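PDB 4FRF: inositol polyphosphate multikinase alpha from Arabidopsis thaliana, which phosphorylates inositol phosphates with broad substrate specificity, using ATP to convert inositol 1,4,5-trisphosphate to the 1,3,4,5,6-pentakisphosphate. Local coordinates for residues 50-55 and 230-235; 124-129 and 137-142; 203-208 and 244-249. One frame throughout, in Å; residues are numbered along the deposited sequence.

Interaction 1: 50-55 and 230-235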
loop_
_atom_site.group_PDB
_atom_site.type_symbol
_atom_site.label_atom_id
_atom_site.label_comp_id
_atom_site.label_asym_id
_atom_site.label_seq_id
_atom_site.Cartn_x
_atom_site.Cartn_y
_atom_site.Cartn_z
ATOM N N HIS A 50 12.393 -13.253 10.680
ATOM C CA HIS A 50 11.909 -14.591 11.023
ATOM C C HIS A 50 11.123 -14.565 12.346
ATOM O O HIS A 50 10.123 -15.274 12.509
ATOM C CB HIS A 50 13.086 -15.563 11.125
ATOM C CG HIS A 50 13.529 -16.127 9.810
ATOM N ND1 HIS A 50 13.047 -17.323 9.314
ATOM C CD2 HIS A 50 14.466 -15.703 8.927
ATOM C CE1 HIS A 50 13.631 -17.586 8.158
ATOM N NE2 HIS A 50 14.493 -16.615 7.898
ATOM N N ARG A 51 11.541 -13.690 13.254
ATOM C CA ARG A 51 10.917 -13.591 14.565
ATOM C C ARG A 51 9.472 -13.074 14.522
ATOM O O ARG A 51 8.879 -12.818 15.555
ATOM C CB ARG A 51 11.746 -12.686 15.468
ATOM C CG ARG A 51 11.456 -11.213 15.260
ATOM C CD ARG A 51 12.292 -10.341 16.183
ATOM N NE ARG A 51 11.621 -10.079 17.461
ATOM C CZ ARG A 51 10.807 -9.048 17.682
ATOM N NH1 ARG A 51 10.547 -8.193 16.710
ATOM N NH2 ARG A 51 10.249 -8.873 18.869
ATOM N N TYR A 52 8.939 -12.841 13.331
ATOM C CA TYR A 52 7.551 -12.396 13.205
ATOM C C TYR A 52 6.685 -13.502 12.646
ATOM O O TYR A 52 5.621 -13.245 12.086
ATOM C CB TYR A 52 7.450 -11.148 12.322
ATOM C CG TYR A 52 8.028 -9.908 12.958
ATOM C CD1 TYR A 52 7.419 -9.324 14.063
ATOM C CD2 TYR A 52 9.180 -9.315 12.452
ATOM C CE1 TYR A 52 7.950 -8.197 14.665
ATOM C CE2 TYR A 52 9.724 -8.187 13.050
ATOM C CZ TYR A 52 9.108 -7.642 14.165
ATOM O OH TYR A 52 9.647 -6.540 14.777
ATOM N N PHE A 53 7.157 -14.735 12.788
ATOM C CA PHE A 53 6.498 -15.870 12.183
ATOM C C PHE A 53 6.564 -17.054 13.132
ATOM O O PHE A 53 7.629 -17.375 13.662
ATOM C CB PHE A 53 7.171 -16.237 10.849
ATOM C CG PHE A 53 6.942 -15.232 9.742
ATOM C CD1 PHE A 53 6.018 -15.488 8.734
ATOM C CD2 PHE A 53 7.706 -14.061 9.665
ATOM C CE1 PHE A 53 5.820 -14.558 7.689
ATOM C CE2 PHE A 53 7.505 -13.128 8.624
ATOM C CZ PHE A 53 6.568 -13.383 7.644
ATOM N N PRO A 54 5.430 -17.726 13.345
ATOM C CA PRO A 54 5.486 -18.938 14.140
ATOM C C PRO A 54 6.707 -19.773 13.753
ATOM O O PRO A 54 6.946 -19.992 12.570
ATOM C CB PRO A 54 4.194 -19.675 13.746
ATOM C CG PRO A 54 3.600 -18.875 12.579
ATOM C CD PRO A 54 4.101 -17.508 12.756
ATOM N N VAL A 55 7.491 -20.195 14.744
ATOM C CA VAL A 55 8.605 -21.132 14.510
ATOM C C VAL A 55 8.104 -22.490 14.015
ATOM O O VAL A 55 7.111 -23.035 14.554
ATOM C CB VAL A 55 9.449 -21.364 15.785
ATOM C CG1 VAL A 55 10.552 -22.394 15.507
ATOM C CG2 VAL A 55 10.051 -20.044 16.276
ATOM N N PRO A 230 5.099 -6.932 24.619
ATOM C CA PRO A 230 4.215 -6.924 23.444
ATOM C C PRO A 230 4.843 -7.619 22.252
ATOM O O PRO A 230 6.042 -7.510 22.046
ATOM C CB PRO A 230 4.067 -5.438 23.140
ATOM C CG PRO A 230 5.317 -4.837 23.649
ATOM C CD PRO A 230 5.712 -5.613 24.852
ATOM N N GLN A 231 4.033 -8.290 21.440
ATOM C CA GLN A 231 4.573 -8.976 20.280
ATOM C C GLN A 231 3.668 -9.060 19.067
ATOM O O GLN A 231 2.461 -9.284 19.187
ATOM C CB GLN A 231 5.086 -10.357 20.654
ATOM C CG GLN A 231 6.582 -10.401 20.728
ATOM C CD GLN A 231 7.109 -11.647 21.382
ATOM O OE1 GLN A 231 6.347 -12.542 21.778
ATOM N NE2 GLN A 231 8.426 -11.705 21.538
ATOM N N VAL A 232 4.296 -8.960 17.893
ATOM C CA VAL A 232 3.609 -9.015 16.611
ATOM C C VAL A 232 3.944 -10.307 15.875
ATOM O O VAL A 232 5.068 -10.802 15.957
ATOM C CB VAL A 232 4.027 -7.830 15.712
ATOM C CG1 VAL A 232 3.383 -7.945 14.349
ATOM C CG2 VAL A 232 3.659 -6.524 16.359
ATOM N N LYS A 233 2.973 -10.834 15.137
ATOM C CA LYS A 233 3.185 -12.024 14.322
ATOM C C LYS A 233 2.140 -12.124 13.216
ATOM O O LYS A 233 1.076 -11.514 13.293
ATOM C CB LYS A 233 3.189 -13.295 15.185
ATOM C CG LYS A 233 4.411 -13.398 16.099
ATOM C CD LYS A 233 4.832 -14.845 16.359
ATOM C CE LYS A 233 6.330 -14.946 16.742
ATOM N NZ LYS A 233 6.774 -13.936 17.762
ATOM N N LEU A 234 2.488 -12.828 12.151
ATOM C CA LEU A 234 1.585 -13.046 11.055
ATOM C C LEU A 234 1.093 -14.460 11.138
ATOM O O LEU A 234 1.861 -15.356 11.434
ATOM C CB LEU A 234 2.323 -12.867 9.739
ATOM C CG LEU A 234 2.382 -11.484 9.121
ATOM C CD1 LEU A 234 2.997 -10.491 10.092
ATOM C CD2 LEU A 234 3.172 -11.555 7.833
ATOM N N VAL A 235 -0.164 -14.675 10.777
ATOM C CA VAL A 235 -0.747 -16.002 10.830
ATOM C C VAL A 235 -1.574 -16.308 9.589
ATOM O O VAL A 235 -1.762 -15.458 8.748
ATOM C CB VAL A 235 -1.613 -16.194 12.104
ATOM C CG1 VAL A 235 -0.796 -15.917 13.357
ATOM C CG2 VAL A 235 -2.835 -15.308 12.059
#

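Interaction 2: 124-129 and 137-142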
loop_
_atom_site.group_PDB
_atom_site.type_symbol
_atom_site.label_atom_id
_atom_site.label_comp_id
_atom_site.label_asym_id
_atom_site.label_seq_id
_atom_site.Cartn_x
_atom_site.Cartn_y
_atom_site.Cartn_z
ATOM N N SER A 124 -10.605 -8.492 13.432
ATOM C CA SER A 124 -11.394 -9.716 13.233
ATOM C C SER A 124 -11.852 -10.255 14.565
ATOM O O SER A 124 -12.785 -11.067 14.648
ATOM C CB SER A 124 -10.559 -10.788 12.532
ATOM O OG SER A 124 -10.472 -10.555 11.140
ATOM N N GLY A 125 -11.139 -9.856 15.604
ATOM C CA GLY A 125 -11.430 -10.297 16.918
ATOM C C GLY A 125 -10.338 -9.874 17.854
ATOM O O GLY A 125 -9.210 -9.598 17.431
ATOM N N PHE A 126 -10.692 -9.794 19.131
ATOM C CA PHE A 126 -9.746 -9.574 20.188
ATOM C C PHE A 126 -10.326 -10.150 21.445
ATOM O O PHE A 126 -11.491 -10.545 21.460
ATOM C CB PHE A 126 -9.478 -8.081 20.368
ATOM C CG PHE A 126 -10.683 -7.285 20.802
ATOM C CD1 PHE A 126 -10.919 -7.039 22.135
ATOM C CD2 PHE A 126 -11.517 -6.699 19.869
ATOM C CE1 PHE A 126 -11.993 -6.275 22.531
ATOM C CE2 PHE A 126 -12.599 -5.938 20.272
ATOM C CZ PHE A 126 -12.836 -5.738 21.606
ATOM N N GLU A 127 -9.481 -10.270 22.473
ATOM C CA GLU A 127 -9.890 -10.665 23.819
ATOM C C GLU A 127 -9.024 -9.913 24.836
ATOM O O GLU A 127 -7.796 -9.886 24.726
ATOM C CB GLU A 127 -9.734 -12.169 24.010
ATOM C CG GLU A 127 -9.948 -12.637 25.451
ATOM C CD GLU A 127 -9.589 -14.098 25.652
ATOM O OE1 GLU A 127 -8.605 -14.537 25.015
ATOM O OE2 GLU A 127 -10.280 -14.799 26.454
ATOM N N VAL A 128 -9.668 -9.294 25.815
ATOM C CA VAL A 128 -9.001 -8.301 26.651
ATOM C C VAL A 128 -9.308 -8.507 28.140
ATOM O O VAL A 128 -10.329 -9.091 28.491
ATOM C CB VAL A 128 -9.374 -6.885 26.187
ATOM C CG1 VAL A 128 -9.376 -5.905 27.342
ATOM C CG2 VAL A 128 -8.426 -6.452 25.123
ATOM N N TYR A 129 -8.414 -8.057 29.012
ATOM C CA TYR A 129 -8.516 -8.392 30.440
ATOM C C TYR A 129 -8.733 -7.169 31.350
ATOM O O TYR A 129 -7.776 -6.535 31.798
ATOM C CB TYR A 129 -7.283 -9.202 30.879
ATOM C CG TYR A 129 -7.202 -9.475 32.362
ATOM C CD1 TYR A 129 -8.106 -10.335 32.986
ATOM C CD2 TYR A 129 -6.200 -8.904 33.138
ATOM C CE1 TYR A 129 -8.038 -10.569 34.341
ATOM C CE2 TYR A 129 -6.122 -9.149 34.505
ATOM C CZ TYR A 129 -7.040 -9.976 35.094
ATOM O OH TYR A 129 -6.952 -10.230 36.438
ATOM N N TRP A 137 -12.859 -10.518 28.648
ATOM C CA TRP A 137 -14.016 -10.540 27.768
ATOM C C TRP A 137 -13.576 -10.476 26.302
ATOM O O TRP A 137 -12.423 -10.162 25.996
ATOM C CB TRP A 137 -14.972 -9.399 28.098
ATOM C CG TRP A 137 -14.497 -8.119 27.625
ATOM C CD1 TRP A 137 -13.452 -7.409 28.124
ATOM C CD2 TRP A 137 -14.985 -7.386 26.494
ATOM N NE1 TRP A 137 -13.247 -6.268 27.367
ATOM C CE2 TRP A 137 -14.182 -6.228 26.366
ATOM C CE3 TRP A 137 -16.029 -7.589 25.584
ATOM C CZ2 TRP A 137 -14.406 -5.267 25.388
ATOM C CZ3 TRP A 137 -16.241 -6.645 24.606
ATOM C CH2 TRP A 137 -15.432 -5.492 24.514
ATOM N N LYS A 138 -14.501 -10.774 25.403
ATOM C CA LYS A 138 -14.165 -11.023 24.027
ATOM C C LYS A 138 -15.439 -11.029 23.220
ATOM O O LYS A 138 -16.249 -11.951 23.341
ATOM C CB LYS A 138 -13.467 -12.370 23.910
ATOM C CG LYS A 138 -13.643 -13.039 22.584
ATOM C CD LYS A 138 -13.859 -14.519 22.740
ATOM C CE LYS A 138 -12.556 -15.283 22.713
ATOM N NZ LYS A 138 -12.815 -16.741 22.940
ATOM N N PRO A 139 -15.618 -10.008 22.366
ATOM C CA PRO A 139 -16.874 -9.840 21.677
ATOM C C PRO A 139 -16.981 -10.783 20.490
ATOM O O PRO A 139 -15.965 -11.086 19.852
ATOM C CB PRO A 139 -16.795 -8.398 21.192
ATOM C CG PRO A 139 -15.281 -8.089 21.105
ATOM C CD PRO A 139 -14.543 -9.214 21.734
ATOM N N GLU A 140 -18.204 -11.234 20.200
ATOM C CA GLU A 140 -18.480 -12.067 19.035
ATOM C C GLU A 140 -17.771 -11.542 17.787
ATOM O O GLU A 140 -17.579 -10.328 17.625
ATOM C CB GLU A 140 -19.983 -12.140 18.793
ATOM C CG GLU A 140 -20.374 -12.445 17.360
ATOM C CD GLU A 140 -21.865 -12.716 17.202
ATOM O OE1 GLU A 140 -22.635 -12.386 18.137
ATOM O OE2 GLU A 140 -22.265 -13.277 16.151
ATOM N N ARG A 141 -17.401 -12.458 16.897
ATOM C CA ARG A 141 -16.624 -12.115 15.703
ATOM C C ARG A 141 -17.452 -11.372 14.630
ATOM O O ARG A 141 -16.969 -10.407 14.022
ATOM C CB ARG A 141 -15.962 -13.371 15.120
ATOM C CG ARG A 141 -14.839 -13.940 15.989
ATOM C CD ARG A 141 -14.142 -15.142 15.327
ATOM N NE ARG A 141 -12.953 -14.751 14.560
ATOM C CZ ARG A 141 -11.853 -14.209 15.093
ATOM N NH1 ARG A 141 -11.795 -13.976 16.400
ATOM N NH2 ARG A 141 -10.823 -13.878 14.319
ATOM N N LYS A 142 -18.689 -11.828 14.400
ATOM C CA LYS A 142 -19.611 -11.152 13.466
ATOM C C LYS A 142 -19.721 -9.661 13.777
ATOM O O LYS A 142 -19.568 -8.821 12.897
ATOM C CB LYS A 142 -21.008 -11.785 13.524
ATOM C CG LYS A 142 -21.179 -13.053 12.690
ATOM C CD LYS A 142 -21.513 -12.726 11.237
ATOM C CE LYS A 142 -21.968 -13.972 10.462
ATOM N NZ LYS A 142 -23.301 -14.482 10.928
#

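Interaction 3: 203-208 and 244-249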
loop_
_atom_site.group_PDB
_atom_site.type_symbol
_atom_site.label_atom_id
_atom_site.label_comp_id
_atom_site.label_asym_id
_atom_site.label_seq_id
_atom_site.Cartn_x
_atom_site.Cartn_y
_atom_site.Cartn_z
ATOM N N LEU A 203 9.340 -12.106 -2.365
ATOM C CA LEU A 203 9.364 -13.563 -2.297
ATOM C C LEU A 203 7.966 -14.147 -2.169
ATOM O O LEU A 203 7.597 -15.092 -2.883
ATOM C CB LEU A 203 10.238 -14.021 -1.135
ATOM C CG LEU A 203 11.656 -13.441 -1.111
ATOM C CD1 LEU A 203 12.283 -13.512 0.294
ATOM C CD2 LEU A 203 12.538 -14.133 -2.140
ATOM N N TYR A 204 7.184 -13.596 -1.253
ATOM C CA TYR A 204 5.849 -14.129 -1.011
ATOM C C TYR A 204 4.799 -13.030 -1.116
ATOM O O TYR A 204 5.082 -11.851 -0.835
ATOM C CB TYR A 204 5.775 -14.806 0.364
ATOM C CG TYR A 204 6.845 -15.850 0.590
ATOM C CD1 TYR A 204 6.655 -17.164 0.182
ATOM C CD2 TYR A 204 8.050 -15.520 1.194
ATOM C CE1 TYR A 204 7.636 -18.123 0.369
ATOM C CE2 TYR A 204 9.038 -16.475 1.395
ATOM C CZ TYR A 204 8.826 -17.770 0.978
ATOM O OH TYR A 204 9.805 -18.722 1.161
ATOM N N HIS A 205 3.617 -13.415 -1.608
ATOM C CA HIS A 205 2.415 -12.598 -1.490
ATOM C C HIS A 205 1.515 -13.211 -0.434
ATOM O O HIS A 205 1.003 -14.339 -0.602
ATOM C CB HIS A 205 1.665 -12.540 -2.811
ATOM C CG HIS A 205 2.301 -11.651 -3.826
ATOM N ND1 HIS A 205 1.999 -11.723 -5.171
ATOM C CD2 HIS A 205 3.225 -10.666 -3.696
ATOM C CE1 HIS A 205 2.711 -10.822 -5.825
ATOM N NE2 HIS A 205 3.458 -10.165 -4.954
ATOM N N PHE A 206 1.303 -12.467 0.644
ATOM C CA PHE A 206 0.569 -12.985 1.780
ATOM C C PHE A 206 -0.952 -12.843 1.637
ATOM O O PHE A 206 -1.591 -12.161 2.426
ATOM C CB PHE A 206 1.074 -12.331 3.061
ATOM C CG PHE A 206 2.448 -12.779 3.456
ATOM C CD1 PHE A 206 2.635 -14.000 4.121
ATOM C CD2 PHE A 206 3.562 -12.032 3.105
ATOM C CE1 PHE A 206 3.913 -14.429 4.486
ATOM C CE2 PHE A 206 4.842 -12.451 3.450
ATOM C CZ PHE A 206 5.019 -13.650 4.154
ATOM N N ASN A 207 -1.526 -13.539 0.661
ATOM C CA ASN A 207 -2.957 -13.437 0.396
ATOM C C ASN A 207 -3.800 -13.783 1.592
ATOM O O ASN A 207 -3.726 -14.894 2.092
ATOM C CB ASN A 207 -3.363 -14.394 -0.706
ATOM C CG ASN A 207 -2.748 -14.061 -2.034
ATOM O OD1 ASN A 207 -2.707 -14.915 -2.918
ATOM N ND2 ASN A 207 -2.302 -12.806 -2.210
ATOM N N SER A 208 -4.706 -12.885 1.961
ATOM C CA SER A 208 -5.814 -13.242 2.866
ATOM C C SER A 208 -5.315 -13.747 4.216
ATOM O O SER A 208 -5.557 -14.883 4.592
ATOM C CB SER A 208 -6.714 -14.281 2.198
ATOM O OG SER A 208 -7.954 -14.347 2.862
ATOM N N ASN A 244 5.959 -13.034 -7.509
ATOM C CA ASN A 244 6.866 -13.280 -8.602
ATOM C C ASN A 244 7.658 -12.056 -8.973
ATOM O O ASN A 244 7.620 -11.612 -10.110
ATOM C CB ASN A 244 6.123 -13.838 -9.795
ATOM C CG ASN A 244 5.749 -15.281 -9.602
ATOM O OD1 ASN A 244 6.457 -16.026 -8.925
ATOM N ND2 ASN A 244 4.611 -15.683 -10.155
ATOM N N GLY A 245 8.421 -11.544 -8.013
ATOM C CA GLY A 245 9.204 -10.346 -8.224
ATOM C C GLY A 245 8.345 -9.090 -8.167
ATOM O O GLY A 245 8.695 -8.062 -8.735
ATOM N N VAL A 246 7.216 -9.191 -7.473
ATOM C CA VAL A 246 6.313 -8.069 -7.262
ATOM C C VAL A 246 6.041 -7.970 -5.766
ATOM O O VAL A 246 5.608 -8.941 -5.157
ATOM C CB VAL A 246 4.972 -8.300 -7.999
ATOM C CG1 VAL A 246 4.026 -7.134 -7.781
ATOM C CG2 VAL A 246 5.205 -8.528 -9.468
ATOM N N ILE A 247 6.304 -6.812 -5.164
ATOM C CA ILE A 247 6.087 -6.665 -3.726
ATOM C C ILE A 247 4.646 -7.016 -3.353
ATOM O O ILE A 247 3.784 -7.111 -4.227
ATOM C CB ILE A 247 6.419 -5.244 -3.207
ATOM C CG1 ILE A 247 5.393 -4.221 -3.688
ATOM C CG2 ILE A 247 7.882 -4.849 -3.496
ATOM C CD1 ILE A 247 5.495 -2.893 -2.939
ATOM N N ASP A 248 4.394 -7.249 -2.058
ATOM C CA ASP A 248 3.020 -7.472 -1.592
ATOM C C ASP A 248 2.347 -6.139 -1.290
ATOM O O ASP A 248 2.169 -5.766 -0.129
ATOM C CB ASP A 248 2.986 -8.369 -0.360
ATOM C CG ASP A 248 1.606 -8.936 -0.108
ATOM O OD1 ASP A 248 0.648 -8.404 -0.706
ATOM O OD2 ASP A 248 1.473 -9.932 0.639
ATOM N N HIS A 249 2.031 -5.392 -2.358
ATOM C CA HIS A 249 1.537 -4.005 -2.235
ATOM C C HIS A 249 0.205 -3.961 -1.472
ATOM O O HIS A 249 0.031 -3.159 -0.534
ATOM C CB HIS A 249 1.426 -3.331 -3.607
ATOM C CG HIS A 249 0.646 -4.118 -4.614
ATOM N ND1 HIS A 249 -0.728 -4.072 -4.692
ATOM C CD2 HIS A 249 1.052 -4.893 -5.651
ATOM C CE1 HIS A 249 -1.140 -4.828 -5.700
ATOM N NE2 HIS A 249 -0.079 -5.332 -6.303
#

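Interaction 1: 50-55 and 230-235
A type I beta turn, H50 to F53, docks on strand 231-235, an outermost strand, within this chain, of the five-stranded antiparallel sheet. One backbone bond and apolar side chains build the tight, buried side. L234 N donates to Y52 O at 3.2 Å, reaching it from above the carbonyl plane, and L234 CB points at the turn. L234 CD2 lies 3.9 Å from F53 CZ, the two side chains running side by side and pointing the same way, while the F53 ring stacks on F39 of helix 32-41. The Y52 ring crosses V232 obliquely, CD1 to CB 4.1 Å, and its edge meets V232 O nearly in plane. Its hydroxyl is hydrogen-bonded to E193 of helix 187-200, so the backbone carbonyl and the far hydroxyl are both held. P54 adds its CD against L234 O at 3.4 Å. Toward solvent the contact loosens. R51 lays CG over one face of the Y52 ring, near the rim, and its NH2 comes no closer than 4.3 Å to Q231 NE2, whose amide oxygen goes to Y80. K233, bent at chi2 and chi4, curls back along the turn, and its NZ makes a weak bond of 3.2 Å to R51 O.

Interaction 2: 124-129 and 137-142
Strand 121-130 turns back on strand 135-137 as an antiparallel beta hairpin at one side of the five-stranded sheet, and the chain after W137 keeps following the first strand as far as R141. S124 and G125 form a classic beta bulge opposite D87 of strand 83-90. S124 O sits over the centre of the R141 guanidinium, 3.3 Å above its plane, so the oxygen lies over the flat face, where the N-H bonds do not point at it. R141 NH2 instead makes a salt bridge with D87, which holds the group over the bulge, and G125, with no side chain to intervene, lets NH1 lie beside its CA. F126 takes the crowded rotamer, CG between backbone N and carbonyl carbon (chi1 64°), and its ring is gripped from two directions. P139 covers one face, with CD 3.9 Å from the ring centroid in a CH-pi contact. W137 offers its face to the edge of F126 in an offset edge-to-face pair, centroids 5.5 Å apart and planes at 89°. An alanine at F126 would probably cost both the proline's aromatic platform and the indole's edge-on partner, leaving the 137-139 segment less firmly held. E127 turns another way, its CB 3.7 Å from K138 CB; the charged tips do not meet. At V128 the strands form a hydrogen-bonded pair, each bond lying nearly along its C=O axis: V128 N to W137 O is 2.9 Å, N-H...O angle 168°, and W137 N returns the bond to V128 O. The V128 side chain runs alongside the indole, with CG1 3.9 Å from W137 NE1.

Interaction 3: 203-208 and 244-249
The N-cap of helix 249-265 is the centre: D248 and H205 of strand 204-205 reach past each other, each taking hold of the opposite backbone. The H205 ring, CG anti to its carbonyl carbon (chi1 -75°), presents its NE2 edge to the 246-247 backbone. NE2 donates to V246 O at 2.5 Å, the oxygen lying close to the ring plane, and more weakly to I247 O at 3.2 Å. ND1 lies near a bound sulfate, probably from the crystallisation liquor. D248 points the other way, CG anti to its backbone N (chi1 -163°), and splits its carboxylate: OD1 caps F251 N in the helix's first turn, while OD2 takes the N-H of F206, the centre of an inverse gamma turn. Two such donors, with the helix start beside them, would probably favour the charged form of this buried acid. The F206 ring is turned nearly coplanar with the carboxylate, 10° apart, and shows OD2 its edge; Y204 CB rests against a face of that ring, toward the rim. V246 packs on S118 of the second subunit. The F206 N to D248 OD2 bond is 2.5 Å, with the donor above the carboxylate plane.

From the N terminus, the turn at 50-55 waits until strand 231-235, 175 residues on, to close interaction 1. Interaction 2 opens and shuts within that span: 124-129 finds 137-142 after a short hairpin turn, at the opposite edge, within this chain, of the same five-stranded sheet. Segment 203-208 follows, before interaction 1 has closed, and meets 244-249 afterwards, so interactions 1 and 3 cross. They touch, F53 CE1 lying 3.7 Å from F206 CE1. Interactions 2 and 3 come in series, centres about 29 Å apart. Interaction 1 ties the N-terminal region to one edge of the sheet, interaction 2 pairs the strands at the other, and interaction 3 joins strand 204-205 to the start of helix 249-265.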